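Local atomic coordinates of endoglucanase (Fervidobacterium pennivorans DSM 9078, PDB entry 6KDD), a protein that probably hydrolyses beta-glucosidic bonds in cellulose and related glucans, as a glycoside hydrolase of family 5. Residues A[56-61]-A[94-99]; A[45-50]-A[89-94]. All coordinates share one frame; numbering follows the deposited sequence.

Interaction 1: residues A[56-61]-A[94-99]; sequences DSVRIP and NNLTVI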
loop_
_atom_site.group_PDB
_atom_site.type_symbol
_atom_site.label_atom_id
_atom_site.label_comp_id
_atom_site.label_asym_id
_atom_site.label_seq_id
_atom_site.Cartn_x
_atom_site.Cartn_y
_atom_site.Cartn_z
ATOM N N ASP A 56 2.810 3.559 13.592
ATOM C CA ASP A 56 3.245 2.196 13.870
ATOM C C ASP A 56 4.014 1.565 12.716
ATOM O O ASP A 56 4.809 0.635 12.925
ATOM C CB ASP A 56 2.035 1.297 14.126
ATOM C CG ASP A 56 1.247 1.869 15.287
ATOM O OD1 ASP A 56 1.895 2.118 16.300
ATOM O OD2 ASP A 56 0.007 2.111 15.136
ATOM N N SER A 57 3.719 2.003 11.483
ATOM C CA SER A 57 4.187 1.236 10.333
ATOM C C SER A 57 4.450 2.129 9.119
ATOM O O SER A 57 3.921 3.247 8.991
ATOM C CB SER A 57 3.182 0.162 9.973
ATOM O OG SER A 57 1.948 0.790 9.592
ATOM N N VAL A 58 5.263 1.585 8.192
ATOM C CA VAL A 58 5.475 2.221 6.894
ATOM C C VAL A 58 5.291 1.190 5.796
ATOM O O VAL A 58 5.643 0.008 5.928
ATOM C CB VAL A 58 6.899 2.821 6.795
ATOM C CG1 VAL A 58 7.049 4.141 7.567
ATOM C CG2 VAL A 58 7.994 1.806 7.130
ATOM N N ARG A 59 4.752 1.664 4.674
ATOM C CA ARG A 59 4.599 0.797 3.521
ATOM C C ARG A 59 5.489 1.380 2.429
ATOM O O ARG A 59 5.526 2.601 2.211
ATOM C CB ARG A 59 3.139 0.773 3.033
ATOM C CG ARG A 59 2.971 -0.004 1.724
ATOM C CD ARG A 59 1.492 -0.235 1.425
ATOM N NE ARG A 59 1.205 -0.966 0.171
ATOM C CZ ARG A 59 0.826 -0.452 -1.001
ATOM N NH1 ARG A 59 0.788 0.858 -1.182
ATOM N NH2 ARG A 59 0.497 -1.266 -2.017
ATOM N N ILE A 60 6.278 0.509 1.808
ATOM C CA ILE A 60 7.340 0.952 0.909
ATOM C C ILE A 60 7.062 0.379 -0.471
ATOM O O ILE A 60 7.392 -0.769 -0.748
ATOM C CB ILE A 60 8.740 0.515 1.386
ATOM C CG1 ILE A 60 9.007 0.854 2.864
ATOM C CG2 ILE A 60 9.846 1.109 0.468
ATOM C CD1 ILE A 60 9.142 2.334 3.084
ATOM N N PRO A 61 6.450 1.158 -1.372
ATOM C CA PRO A 61 6.307 0.742 -2.765
ATOM C C PRO A 61 7.646 0.613 -3.469
ATOM O O PRO A 61 8.511 1.505 -3.374
ATOM C CB PRO A 61 5.575 1.921 -3.415
ATOM C CG PRO A 61 4.817 2.561 -2.218
ATOM C CD PRO A 61 5.796 2.432 -1.065
ATOM N N ASN A 94 13.923 1.824 13.720
ATOM C CA ASN A 94 13.078 2.803 14.370
ATOM C C ASN A 94 11.851 2.140 14.985
ATOM O O ASN A 94 10.917 2.849 15.328
ATOM C CB ASN A 94 12.713 3.937 13.403
ATOM C CG ASN A 94 13.870 4.900 13.257
ATOM O OD1 ASN A 94 14.036 5.817 14.066
ATOM N ND2 ASN A 94 14.647 4.729 12.201
ATOM N N ASN A 95 11.852 0.801 15.085
ATOM C CA ASN A 95 10.776 -0.004 15.638
ATOM C C ASN A 95 9.466 0.244 14.894
ATOM O O ASN A 95 8.408 0.227 15.515
ATOM C CB ASN A 95 10.571 0.234 17.149
ATOM C CG ASN A 95 11.834 -0.072 17.942
ATOM O OD1 ASN A 95 12.424 -1.131 17.795
ATOM N ND2 ASN A 95 12.290 0.875 18.745
ATOM N N LEU A 96 9.535 0.427 13.569
ATOM C CA LEU A 96 8.334 0.493 12.735
ATOM C C LEU A 96 8.122 -0.875 12.103
ATOM O O LEU A 96 9.081 -1.577 11.815
ATOM C CB LEU A 96 8.547 1.537 11.613
ATOM C CG LEU A 96 8.584 3.003 12.043
ATOM C CD1 LEU A 96 9.179 3.854 10.894
ATOM C CD2 LEU A 96 7.168 3.505 12.360
ATOM N N THR A 97 6.856 -1.292 11.975
ATOM C CA THR A 97 6.484 -2.386 11.108
ATOM C C THR A 97 6.689 -1.937 9.659
ATOM O O THR A 97 6.466 -0.767 9.315
ATOM C CB THR A 97 5.031 -2.799 11.370
ATOM O OG1 THR A 97 4.910 -3.209 12.746
ATOM C CG2 THR A 97 4.543 -3.854 10.391
ATOM N N VAL A 98 7.185 -2.849 8.838
ATOM C CA VAL A 98 7.554 -2.493 7.468
ATOM C C VAL A 98 6.853 -3.433 6.495
ATOM O O VAL A 98 6.930 -4.652 6.629
ATOM C CB VAL A 98 9.073 -2.519 7.206
ATOM C CG1 VAL A 98 9.368 -2.060 5.775
ATOM C CG2 VAL A 98 9.850 -1.690 8.186
ATOM N N ILE A 99 6.225 -2.853 5.481
ATOM C CA ILE A 99 5.640 -3.621 4.407
ATOM C C ILE A 99 6.381 -3.248 3.128
ATOM O O ILE A 99 6.442 -2.061 2.756
ATOM C CB ILE A 99 4.140 -3.317 4.250
ATOM C CG1 ILE A 99 3.371 -3.704 5.508
ATOM C CG2 ILE A 99 3.644 -4.027 2.979
ATOM C CD1 ILE A 99 2.119 -2.884 5.787
#
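Ser57, Val58 and Arg59 pair in parallel with Thr97, Val98 and Ile99, joining the second and third strands of a (beta/alpha)8 TIM barrel, with helix 78-93 making the crossover of the beta-alpha-beta unit between them. The two short strands run 17° apart. Four backbone bonds carry the ladder, beginning with Thr97 N to Asp56 O at 3.0 Å; Val58 then gives its N-H to Thr97 O and receives that of Ile99, and Ile60 N closes the series on Ile99 O at 2.7 Å. The last bond is nearly collinear with the carbonyl, its C=O...N angle being 173°.

Arg59 illustrates how a residue on the inner face can begin in the ladder and end elsewhere. Its CB leaves the backbone on the side shared with Ser57, Thr97 and Ile99, 4.4 Å from Ile99 O. CG, anti to the backbone N (chi1 173°), passes 4.3 Å from Ile99 CG2. From there the extended chain carries CD onward to the guanidinium, which is anchored inside the barrel: NE forms a salt bridge with Glu140, and NH1 one with Glu260 as well as a hydrogen bond with Asn25. Glu140 ends the fourth strand; Glu260, on the seventh, lies where family 5 enzymes generally carry their nucleophile, consistent with an arginine that belongs to the active-site end of the barrel.

The opposite face is apolar and is covered by helices 45-53 and 78-93. Val58 sends its two methyls to different neighbours there: CG1 meets Leu96 CD1 at 4.0 Å, the two side chains crossing at about a right angle, while CG2 lies alongside Val98 CG2 at 4.1 Å. Further on, Val98 turns its other methyl, CG1, to Ile60 CG1, also 4.1 Å away.

Interaction 2: residues A[45-50]-A[89-94]; sequences EYFEII and DRALEN
Phe47 lays one face of its ring against Ala91, and this apolar meeting carries much of the contact between helix 45-53 and the last turn of helix 78-93. The Ala91 methyl stands over the ring as a CH-pi contact, CB 3.8 Å from the ring centroid and 15° off its normal, with CD1 and CE1 as its nearest ring atoms. The backbone N of Ala91 also lies over a face, and Arg90 CB approaches CD2 obliquely at 3.7 Å. An alanine in place of Phe47 would probably open a gap beside the Ala91 methyl and Arg90 CB, and loosen the hold between the two helices.

Polar groups frame this patch without any hydrogen bond between the segments. Asn94 CG stands anti to its own carbonyl carbon (chi1 -78°), which directs the amide to Glu48 and Phe47: OD1 comes to 3.3 Å from Glu48 CA, and ND2 touches Phe47 CB at 3.5 Å. The same ND2 donates to Arg90 O (2.7 Å), close to the amide plane, which fixes the rotation of the group.

Charge is paired along the outer side. Glu93 OE2 accepts from Arg90 NH1 at 3.0 Å through its syn lone pair, in the guanidinium plane, while Arg90 NE forms a salt bridge with Asp44. Neighbouring helices meeting in this way, packed against the outside of strand 57-60, are characteristic of the outer layer of a (beta/alpha)8 barrel.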
loop_
_atom_site.group_PDB
_atom_site.type_symbol
_atom_site.label_atom_id
_atom_site.label_comp_id
_atom_site.label_asym_id
_atom_site.label_seq_id
_atom_site.Cartn_x
_atom_site.Cartn_y
_atom_site.Cartn_z
ATOM N N GLU A 45 16.471 9.826 8.076
ATOM C CA GLU A 45 15.805 10.588 9.122
ATOM C C GLU A 45 14.290 10.487 9.028
ATOM O O GLU A 45 13.617 10.701 10.021
ATOM C CB GLU A 45 16.183 12.069 9.052
ATOM C CG GLU A 45 17.214 12.460 10.099
ATOM C CD GLU A 45 17.453 13.961 10.250
ATOM O OE1 GLU A 45 16.607 14.750 9.761
ATOM O OE2 GLU A 45 18.488 14.348 10.864
ATOM N N TYR A 46 13.741 10.139 7.845
ATOM C CA TYR A 46 12.296 10.098 7.759
ATOM C C TYR A 46 11.715 9.070 8.726
ATOM O O TYR A 46 10.593 9.230 9.168
ATOM C CB TYR A 46 11.857 9.745 6.339
ATOM C CG TYR A 46 12.194 10.796 5.295
ATOM C CD1 TYR A 46 12.568 12.083 5.646
ATOM C CD2 TYR A 46 12.063 10.508 3.944
ATOM C CE1 TYR A 46 12.859 13.051 4.690
ATOM C CE2 TYR A 46 12.353 11.461 2.968
ATOM C CZ TYR A 46 12.750 12.734 3.342
ATOM O OH TYR A 46 13.010 13.651 2.372
ATOM N N PHE A 47 12.393 7.936 8.920
ATOM C CA PHE A 47 11.813 6.896 9.759
ATOM C C PHE A 47 11.739 7.390 11.208
ATOM O O PHE A 47 10.769 7.110 11.907
ATOM C CB PHE A 47 12.513 5.552 9.558
ATOM C CG PHE A 47 12.411 5.056 8.127
ATOM C CD1 PHE A 47 11.170 4.789 7.570
ATOM C CD2 PHE A 47 13.540 4.909 7.339
ATOM C CE1 PHE A 47 11.041 4.416 6.233
ATOM C CE2 PHE A 47 13.418 4.542 5.994
ATOM C CZ PHE A 47 12.173 4.280 5.448
ATOM N N GLU A 48 12.743 8.143 11.653
ATOM C CA GLU A 48 12.686 8.663 13.028
ATOM C C GLU A 48 11.526 9.657 13.164
ATOM O O GLU A 48 10.810 9.648 14.167
ATOM C CB GLU A 48 13.983 9.423 13.322
ATOM C CG GLU A 48 14.287 9.495 14.798
ATOM C CD GLU A 48 15.451 10.420 15.141
ATOM O OE1 GLU A 48 16.166 10.880 14.203
ATOM O OE2 GLU A 48 15.641 10.686 16.353
ATOM N N ILE A 49 11.423 10.554 12.172
ATOM C CA ILE A 49 10.366 11.559 12.083
ATOM C C ILE A 49 8.981 10.916 12.166
ATOM O O ILE A 49 8.125 11.402 12.900
ATOM C CB ILE A 49 10.585 12.453 10.844
ATOM C CG1 ILE A 49 11.791 13.389 11.044
ATOM C CG2 ILE A 49 9.331 13.234 10.508
ATOM C CD1 ILE A 49 12.345 13.994 9.801
ATOM N N ILE A 50 8.741 9.826 11.397
ATOM C CA ILE A 50 7.460 9.148 11.274
ATOM C C ILE A 50 7.151 8.441 12.598
ATOM O O ILE A 50 6.019 8.445 13.083
ATOM C CB ILE A 50 7.594 8.156 10.070
ATOM C CG1 ILE A 50 7.532 8.953 8.757
ATOM C CG2 ILE A 50 6.599 6.987 10.111
ATOM C CD1 ILE A 50 7.947 8.173 7.489
ATOM N N ASP A 89 16.079 -1.644 6.830
ATOM C CA ASP A 89 16.862 -1.700 8.060
ATOM C C ASP A 89 16.640 -0.454 8.893
ATOM O O ASP A 89 16.393 -0.554 10.103
ATOM C CB ASP A 89 18.380 -1.869 7.825
ATOM C CG ASP A 89 18.770 -3.277 7.400
ATOM O OD1 ASP A 89 17.881 -4.133 7.295
ATOM O OD2 ASP A 89 19.929 -3.482 7.061
ATOM N N ARG A 90 16.705 0.733 8.248
ATOM C CA ARG A 90 16.471 1.964 8.991
ATOM C C ARG A 90 15.071 2.016 9.608
ATOM O O ARG A 90 14.912 2.527 10.735
ATOM C CB ARG A 90 16.740 3.215 8.136
ATOM C CG ARG A 90 18.195 3.391 7.737
ATOM C CD ARG A 90 19.022 3.926 8.906
ATOM N NE ARG A 90 20.392 4.365 8.635
ATOM C CZ ARG A 90 21.478 4.011 9.333
ATOM N NH1 ARG A 90 21.386 3.175 10.360
ATOM N NH2 ARG A 90 22.667 4.467 8.974
ATOM N N ALA A 91 14.058 1.549 8.868
ATOM C CA ALA A 91 12.700 1.536 9.387
ATOM C C ALA A 91 12.574 0.581 10.583
ATOM O O ALA A 91 11.971 0.921 11.599
ATOM C CB ALA A 91 11.730 1.172 8.279
ATOM N N LEU A 92 13.104 -0.638 10.449
ATOM C CA LEU A 92 13.069 -1.613 11.534
ATOM C C LEU A 92 13.829 -1.133 12.780
ATOM O O LEU A 92 13.410 -1.390 13.901
ATOM C CB LEU A 92 13.599 -2.951 11.005
ATOM C CG LEU A 92 12.663 -3.703 10.058
ATOM C CD1 LEU A 92 13.377 -4.945 9.507
ATOM C CD2 LEU A 92 11.337 -4.094 10.733
ATOM N N GLU A 93 14.939 -0.410 12.601
ATOM C CA GLU A 93 15.705 0.142 13.700
ATOM C C GLU A 93 14.952 1.281 14.373
ATOM O O GLU A 93 15.279 1.629 15.491
ATOM C CB GLU A 93 17.016 0.789 13.239
ATOM C CG GLU A 93 17.982 -0.219 12.670
ATOM C CD GLU A 93 19.098 0.426 11.839
ATOM O OE1 GLU A 93 19.981 -0.325 11.394
ATOM O OE2 GLU A 93 19.100 1.700 11.637
ATOM N N ASN A 94 13.923 1.824 13.720
ATOM C CA ASN A 94 13.078 2.803 14.370
ATOM C C ASN A 94 11.851 2.140 14.985
ATOM O O ASN A 94 10.917 2.849 15.328
ATOM C CB ASN A 94 12.713 3.937 13.403
ATOM C CG ASN A 94 13.870 4.900 13.257
ATOM O OD1 ASN A 94 14.036 5.817 14.066
ATOM N ND2 ASN A 94 14.647 4.729 12.201
#

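The two contacts lie in successive layers of one barrel, their centres about 8 Å apart: interaction 1 in the sheet, interaction 2 in the helices outside it. Along the chain their segments alternate, 45-50, 56-61, 89-94 and 94-99, so that each helix precedes the strand it leads into, and Asn94 belongs to both contacts. Ala91 joins the layers: its CB packs 3.4 Å from Val98 CG2, and its carbonyl O probably accepts a hydrogen bond from Leu96 N in the Schellman motif, with Asn95 as C-prime residue, that ends helix 78-93. Strand pairing and helix packing are thus coupled within two consecutive units of the barrel.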